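PDB 6BZN: halogenase PltM from Pseudomonas fluorescens, which halogenates phenolic compounds with unusual breadth of substrate and halide, acting as a chlorinase, brominase and iodinase of the FAD-dependent halogenase family. Local coordinates for residues N396-L399 / V400-Y404; N414-H417 / R418-L421; F471-S474 / C475-M478. All blocks are in the same frame, centred on the assembly; numbering follows the deposited sequence.

Contact 1. Residues N396-L399 / V400-Y404; sequences NDQL and VSCSY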
loop_
_atom_site.group_PDB
_atom_site.type_symbol
_atom_site.label_atom_id
_atom_site.label_comp_id
_atom_site.label_asym_id
_atom_site.label_seq_id
_atom_site.Cartn_x
_atom_site.Cartn_y
_atom_site.Cartn_z
ATOM N N ASN A 396 -4.079 9.826 -1.437
ATOM C CA ASN A 396 -3.362 8.884 -2.285
ATOM C C ASN A 396 -3.526 9.277 -3.771
ATOM O O ASN A 396 -2.560 9.256 -4.538
ATOM C CB ASN A 396 -3.898 7.470 -1.975
ATOM C CG ASN A 396 -3.042 6.324 -2.506
ATOM O OD1 ASN A 396 -2.026 6.491 -3.209
ATOM N ND2 ASN A 396 -3.459 5.121 -2.139
ATOM N N ASP A 397 -4.741 9.695 -4.145
ATOM C CA ASP A 397 -5.035 10.139 -5.524
ATOM C C ASP A 397 -4.219 11.382 -5.910
ATOM O O ASP A 397 -3.680 11.437 -7.020
ATOM C CB ASP A 397 -6.520 10.428 -5.671
ATOM C CG ASP A 397 -6.950 10.653 -7.120
ATOM O OD1 ASP A 397 -6.429 9.992 -8.045
ATOM O OD2 ASP A 397 -7.871 11.476 -7.324
ATOM N N GLN A 398 -4.130 12.371 -5.016
ATOM C CA GLN A 398 -3.313 13.563 -5.293
ATOM C C GLN A 398 -1.834 13.199 -5.349
ATOM O O GLN A 398 -1.139 13.556 -6.312
ATOM C CB GLN A 398 -3.561 14.684 -4.278
ATOM C CG GLN A 398 -4.854 15.469 -4.496
ATOM C CD GLN A 398 -4.868 16.271 -5.797
ATOM O OE1 GLN A 398 -3.983 17.097 -6.049
ATOM N NE2 GLN A 398 -5.870 16.023 -6.639
ATOM N N LEU A 399 -1.365 12.439 -4.360
ATOM C CA LEU A 399 0.038 12.025 -4.353
ATOM C C LEU A 399 0.445 11.354 -5.661
ATOM O O LEU A 399 1.464 11.721 -6.263
ATOM C CB LEU A 399 0.323 11.096 -3.176
ATOM C CG LEU A 399 1.685 10.396 -3.147
ATOM C CD1 LEU A 399 2.811 11.407 -2.952
ATOM C CD2 LEU A 399 1.722 9.322 -2.080
ATOM N N VAL A 400 -0.365 10.405 -6.108
ATOM C CA VAL A 400 -0.004 9.568 -7.230
ATOM C C VAL A 400 -0.183 10.326 -8.543
ATOM O O VAL A 400 0.704 10.290 -9.382
ATOM C CB VAL A 400 -0.779 8.227 -7.232
ATOM C CG1 VAL A 400 -0.618 7.503 -8.560
ATOM C CG2 VAL A 400 -0.292 7.347 -6.093
ATOM N N SER A 401 -1.308 11.009 -8.722
ATOM C CA SER A 401 -1.528 11.771 -9.951
ATOM C C SER A 401 -0.422 12.812 -10.152
ATOM O O SER A 401 0.135 12.935 -11.244
ATOM C CB SER A 401 -2.911 12.428 -9.980
ATOM O OG SER A 401 -3.088 13.355 -8.918
ATOM N N CYS A 402 -0.077 13.541 -9.097
ATOM C CA CYS A 402 1.013 14.530 -9.198
ATOM C C CYS A 402 2.371 13.859 -9.478
ATOM O O CYS A 402 3.194 14.421 -10.201
ATOM C CB CYS A 402 1.061 15.410 -7.952
ATOM S SG CYS A 402 -0.409 16.463 -7.795
ATOM N N SER A 403 2.595 12.661 -8.934
ATOM C CA SER A 403 3.810 11.914 -9.208
ATOM C C SER A 403 3.927 11.510 -10.678
ATOM O O SER A 403 4.986 11.649 -11.274
ATOM C CB SER A 403 3.890 10.665 -8.331
ATOM O OG SER A 403 3.981 11.013 -6.968
ATOM N N TYR A 404 2.841 10.997 -11.250
ATOM C CA TYR A 404 2.852 10.617 -12.663
ATOM C C TYR A 404 3.191 11.829 -13.572
ATOM O O TYR A 404 3.822 11.662 -14.600
ATOM C CB TYR A 404 1.525 9.991 -13.085
ATOM C CG TYR A 404 1.419 8.481 -12.925
ATOM C CD1 TYR A 404 1.077 7.904 -11.709
ATOM C CD2 TYR A 404 1.625 7.625 -14.009
ATOM C CE1 TYR A 404 0.941 6.525 -11.581
ATOM C CE2 TYR A 404 1.492 6.251 -13.879
ATOM C CZ TYR A 404 1.143 5.699 -12.662
ATOM O OH TYR A 404 0.994 4.319 -12.540
#

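Contact 2. Residues N414-H417 / R418-L421; sequences NVWH and RVWL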
loop_
_atom_site.group_PDB
_atom_site.type_symbol
_atom_site.label_atom_id
_atom_site.label_comp_id
_atom_site.label_asym_id
_atom_site.label_seq_id
_atom_site.Cartn_x
_atom_site.Cartn_y
_atom_site.Cartn_z
ATOM N N ASN A 414 13.187 14.630 -9.040
ATOM C CA ASN A 414 14.079 14.769 -7.892
ATOM C C ASN A 414 13.510 15.782 -6.899
ATOM O O ASN A 414 13.417 15.489 -5.703
ATOM C CB ASN A 414 15.498 15.139 -8.384
ATOM C CG ASN A 414 16.500 15.315 -7.261
ATOM O OD1 ASN A 414 16.305 14.868 -6.136
ATOM N ND2 ASN A 414 17.604 15.995 -7.578
ATOM N N VAL A 415 13.075 16.949 -7.385
ATOM C CA VAL A 415 12.488 17.943 -6.491
ATOM C C VAL A 415 11.187 17.396 -5.876
ATOM O O VAL A 415 10.990 17.447 -4.657
ATOM C CB VAL A 415 12.220 19.298 -7.185
ATOM C CG1 VAL A 415 11.654 20.276 -6.185
ATOM C CG2 VAL A 415 13.516 19.887 -7.760
ATOM N N TRP A 416 10.322 16.858 -6.734
ATOM C CA TRP A 416 9.018 16.348 -6.290
ATOM C C TRP A 416 9.102 15.259 -5.213
ATOM O O TRP A 416 8.321 15.291 -4.259
ATOM C CB TRP A 416 8.166 15.862 -7.475
ATOM C CG TRP A 416 6.974 15.073 -7.030
ATOM C CD1 TRP A 416 6.845 13.726 -7.047
ATOM C CD2 TRP A 416 5.788 15.585 -6.423
ATOM N NE1 TRP A 416 5.620 13.356 -6.552
ATOM C CE2 TRP A 416 4.956 14.483 -6.145
ATOM C CE3 TRP A 416 5.334 16.872 -6.110
ATOM C CZ2 TRP A 416 3.698 14.626 -5.568
ATOM C CZ3 TRP A 416 4.075 17.015 -5.545
ATOM C CH2 TRP A 416 3.275 15.889 -5.272
ATOM N N HIS A 417 10.035 14.320 -5.345
ATOM C CA HIS A 417 10.072 13.175 -4.424
ATOM C C HIS A 417 10.279 13.595 -2.969
ATOM O O HIS A 417 9.843 12.894 -2.072
ATOM C CB HIS A 417 11.049 12.078 -4.876
ATOM C CG HIS A 417 12.377 12.077 -4.187
ATOM N ND1 HIS A 417 13.380 12.971 -4.498
ATOM C CD2 HIS A 417 12.894 11.247 -3.250
ATOM C CE1 HIS A 417 14.447 12.709 -3.764
ATOM N NE2 HIS A 417 14.180 11.663 -3.003
ATOM N N ARG A 418 10.883 14.765 -2.752
ATOM C CA ARG A 418 11.068 15.312 -1.407
ATOM C C ARG A 418 9.767 15.728 -0.740
ATOM O O ARG A 418 9.705 15.764 0.477
ATOM C CB ARG A 418 12.045 16.501 -1.442
ATOM C CG ARG A 418 13.439 16.100 -1.902
ATOM C CD ARG A 418 14.019 17.048 -2.946
ATOM N NE ARG A 418 15.179 16.420 -3.570
ATOM C CZ ARG A 418 16.398 16.332 -3.034
ATOM N NH1 ARG A 418 16.687 16.901 -1.857
ATOM N NH2 ARG A 418 17.346 15.668 -3.679
ATOM N N VAL A 419 8.738 16.039 -1.528
ATOM C CA VAL A 419 7.393 16.321 -0.991
ATOM C C VAL A 419 6.801 15.033 -0.392
ATOM O O VAL A 419 6.382 15.008 0.773
ATOM C CB VAL A 419 6.474 16.942 -2.071
ATOM C CG1 VAL A 419 5.046 17.130 -1.567
ATOM C CG2 VAL A 419 7.040 18.279 -2.535
ATOM N N TRP A 420 6.830 13.952 -1.156
ATOM C CA TRP A 420 6.451 12.631 -0.636
ATOM C C TRP A 420 7.311 12.229 0.574
ATOM O O TRP A 420 6.791 11.825 1.617
ATOM C CB TRP A 420 6.571 11.556 -1.724
ATOM C CG TRP A 420 6.643 10.171 -1.149
ATOM C CD1 TRP A 420 5.612 9.448 -0.622
ATOM C CD2 TRP A 420 7.807 9.366 -1.010
ATOM N NE1 TRP A 420 6.069 8.240 -0.160
ATOM C CE2 TRP A 420 7.414 8.163 -0.386
ATOM C CE3 TRP A 420 9.162 9.543 -1.356
ATOM C CZ2 TRP A 420 8.317 7.140 -0.098
ATOM C CZ3 TRP A 420 10.054 8.528 -1.078
ATOM C CH2 TRP A 420 9.633 7.341 -0.446
ATOM N N LEU A 421 8.630 12.326 0.427
ATOM C CA LEU A 421 9.524 11.816 1.462
ATOM C C LEU A 421 9.327 12.516 2.796
ATOM O O LEU A 421 9.221 11.860 3.805
ATOM C CB LEU A 421 10.981 11.922 1.031
ATOM C CG LEU A 421 12.000 11.282 1.976
ATOM C CD1 LEU A 421 11.872 9.772 1.982
ATOM C CD2 LEU A 421 13.411 11.679 1.574
#

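Contact 3. Residues F471-S474 / C475-M478; sequences FRQS and CQVM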
loop_
_atom_site.group_PDB
_atom_site.type_symbol
_atom_site.label_atom_id
_atom_site.label_comp_id
_atom_site.label_asym_id
_atom_site.label_seq_id
_atom_site.Cartn_x
_atom_site.Cartn_y
_atom_site.Cartn_z
ATOM N N PHE A 471 2.138 19.972 1.112
ATOM C CA PHE A 471 1.547 18.991 0.220
ATOM C C PHE A 471 0.462 19.609 -0.662
ATOM O O PHE A 471 0.492 19.434 -1.867
ATOM C CB PHE A 471 1.003 17.820 1.020
ATOM C CG PHE A 471 0.419 16.725 0.172
ATOM C CD1 PHE A 471 1.240 15.804 -0.434
ATOM C CD2 PHE A 471 -0.958 16.621 -0.002
ATOM C CE1 PHE A 471 0.711 14.781 -1.194
ATOM C CE2 PHE A 471 -1.496 15.597 -0.768
ATOM C CZ PHE A 471 -0.668 14.682 -1.368
ATOM N N ARG A 472 -0.463 20.349 -0.057
ATOM C CA ARG A 472 -1.558 21.007 -0.783
ATOM C C ARG A 472 -1.018 21.941 -1.885
ATOM O O ARG A 472 -1.397 21.831 -3.057
ATOM C CB ARG A 472 -2.451 21.759 0.223
ATOM C CG ARG A 472 -3.669 22.479 -0.336
ATOM C CD ARG A 472 -4.473 23.208 0.749
ATOM N NE ARG A 472 -3.653 24.026 1.664
ATOM C CZ ARG A 472 -3.125 25.226 1.384
ATOM N NH1 ARG A 472 -3.300 25.817 0.197
ATOM N NH2 ARG A 472 -2.403 25.853 2.309
ATOM N N GLN A 473 -0.090 22.819 -1.513
ATOM C CA GLN A 473 0.475 23.778 -2.468
ATOM C C GLN A 473 1.322 23.119 -3.562
ATOM O O GLN A 473 1.252 23.513 -4.726
ATOM C CB GLN A 473 1.272 24.859 -1.741
ATOM C CG GLN A 473 0.410 25.742 -0.856
ATOM C CD GLN A 473 1.228 26.820 -0.162
ATOM O OE1 GLN A 473 1.472 26.760 1.042
ATOM N NE2 GLN A 473 1.680 27.785 -0.927
ATOM N N SER A 474 2.100 22.100 -3.194
ATOM C CA SER A 474 2.876 21.342 -4.182
ATOM C C SER A 474 2.004 20.608 -5.202
ATOM O O SER A 474 2.341 20.595 -6.385
ATOM C CB SER A 474 3.818 20.350 -3.489
ATOM O OG SER A 474 4.713 21.043 -2.646
ATOM N N CYS A 475 0.905 19.996 -4.748
ATOM C CA CYS A 475 -0.042 19.349 -5.669
ATOM C C CYS A 475 -0.706 20.362 -6.602
ATOM O O CYS A 475 -0.879 20.071 -7.784
ATOM C CB CYS A 475 -1.107 18.547 -4.915
ATOM S SG CYS A 475 -0.440 17.082 -4.095
ATOM N N GLN A 476 -1.047 21.541 -6.075
ATOM C CA GLN A 476 -1.587 22.651 -6.892
ATOM C C GLN A 476 -0.606 23.039 -7.989
ATOM O O GLN A 476 -1.021 23.221 -9.135
ATOM C CB GLN A 476 -1.917 23.893 -6.045
ATOM C CG GLN A 476 -3.141 23.741 -5.164
ATOM C CD GLN A 476 -3.272 24.810 -4.070
ATOM O OE1 GLN A 476 -2.486 25.766 -3.997
ATOM N NE2 GLN A 476 -4.282 24.646 -3.208
ATOM N N VAL A 477 0.685 23.144 -7.639
ATOM C CA VAL A 477 1.740 23.442 -8.616
ATOM C C VAL A 477 1.765 22.376 -9.712
ATOM O O VAL A 477 1.801 22.716 -10.906
ATOM C CB VAL A 477 3.155 23.584 -7.972
ATOM C CG1 VAL A 477 4.251 23.576 -9.030
ATOM C CG2 VAL A 477 3.243 24.852 -7.130
ATOM N N MET A 478 1.740 21.099 -9.312
ATOM C CA MET A 478 1.772 20.002 -10.290
ATOM C C MET A 478 0.538 19.924 -11.182
ATOM O O MET A 478 0.675 19.692 -12.381
ATOM C CB MET A 478 1.982 18.654 -9.603
ATOM C CG MET A 478 3.328 18.502 -8.913
ATOM S SD MET A 478 4.761 18.834 -9.966
ATOM C CE MET A 478 4.560 17.606 -11.246
HETATM O O HOH W 1 0.412 26.192 -5.079
#

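Contact 1. Residues N396-L399 / V400-Y404
S401 and S403 each turn a hydroxyl back onto the alpha-helix that carries them, helix 383-406, and there bond the carbonyl oxygen one turn earlier, that of D397 and of L399. In S401, CB rests 3.2 Å from D397 O. Its OG, placed by chi1 of 61° between the backbone N and the carbonyl carbon, then donates to D397 O over 2.8 Å. S401 N bonds the same oxygen, and the two donors arrive from opposite faces of the carbonyl plane. S403 repeats the scheme with another rotation: chi1 of -64° sets OG beside its own backbone N, and OG donates to L399 O over 2.7 Å, again across the carbonyl plane from S403 N. This buried hydroxyl also takes the indole N-H of W416 on helix 410-441, and so ties the two helices together. D397 directs its carboxylate elsewhere, to T213 OG1 and the backbone N of A212 in a neighbouring loop. On another flank N396 and V400 run side by side, and the N396 side chain lies about 8 Å from that of Q341, a residue of an FAD site. There the amide oxygen N396 OD1 lies 3.5 Å from the methyl V400 CG2.

Contact 2. Residues N414-H417 / R418-L421
R418 and H417, adjacent on helix 410-441, both turn back to N414, and with it they form the polar heart of this buried helical turn. In R418 chi1 of -63° sets CG beside its own backbone N, and a bend at chi2 brings the guanidinium side-on to N414. Its NH2 donates to the amide oxygen N414 OD1 over 2.8 Å at an N-H...O angle of 160°, while NE divides its hydrogen between N414 OD1 and the backbone N414 O, the latter at 2.9 Å. Both oxygens lie close to the guanidinium plane, although NE stands well above each carbonyl plane and not on a lone pair. H417 ND1 donates to N414 O over 2.8 Å, with that oxygen near the imidazole plane. R418 CA lies over one face of the H417 ring, whose CE1 is 3.8 Å from R418 NE, and the ring stands 85° to the guanidinium. Across the helix, V419 CB sits over one face of the W416 indole, near its rim. R418 has further acceptors in the C-terminal part of the chain, the backbone oxygens of Y511 and N516. Neutral oxygens of N414, Y511 and N516 thus bond this buried guanidinium, so its positive charge is probably stabilised by several carbonyl dipoles, which should also fix its orientation.

Contact 3. Residues F471-S474 / C475-M478
F471, with CG anti to its backbone N (chi1 -178°), brings its ring alongside C475, whose own chi1 of -69° lays SG beside the backbone N and back over that ring. The two rotations bring the sulfur onto the aromatic face: SG stands 3.8 Å from the centroid of the F471 ring and only 16° off its normal. F471 CZ, at 3.6 Å, is the ring atom nearest to SG, so the sulfur is displaced slightly toward that rim. Beneath the side chains C475 N donates to F471 O over 3.0 Å, the ordinary bond of an alpha-helix, and holds the two residues one turn apart.

R472 and Q476 repeat the same spacing on a face open to solvent. They lie alongside and point the same way, with Q476 NE2 3.6 Å from the methylene R472 CG and near the edge of the guanidinium, whose plane is turned well away from that of the amide. The other end of that amide is engaged through water: one molecule donates to Q473 O at 2.8 Å and to Q476 OE1 at 3.1 Å, bridging main chain and side chain. On the inward side S474 OG bonds L470 O a turn earlier, and S474 and C475 pack on W416 of helix 410-441, while C475 and M478 also meet C402 of helix 383-406. Over these turns helix 465-483 is amphipathic, with R472 and Q476 on an exposed side and F471, S474, C475 and M478 buried, and on that buried flank F471 and C475 form a Cys sulfur-aromatic contact between residues i and i+4.

The three contacts follow one another along the chain on three helices, 383-406, 410-441 and 465-483, and converge in one helical bundle, with centres 10 to 12 Å apart. Contacts 1 and 2 lie on consecutive helices, and C402 CB approaches W416 CH2 to 3.5 Å. W416 also reaches contact 3, its CZ3 lying 3.8 Å from M478 CG, so the indole reaches from helix 410-441 to both other helices. Contacts 1 and 3 meet directly where C402 SG lies 3.6 Å from C475 CA. The side chains of N396 and W420 lie about 9 and 8 Å from that of S351, a residue of an FAD site, whereas contact 3 lies away from it, so the bundle extends from the cofactor region outward.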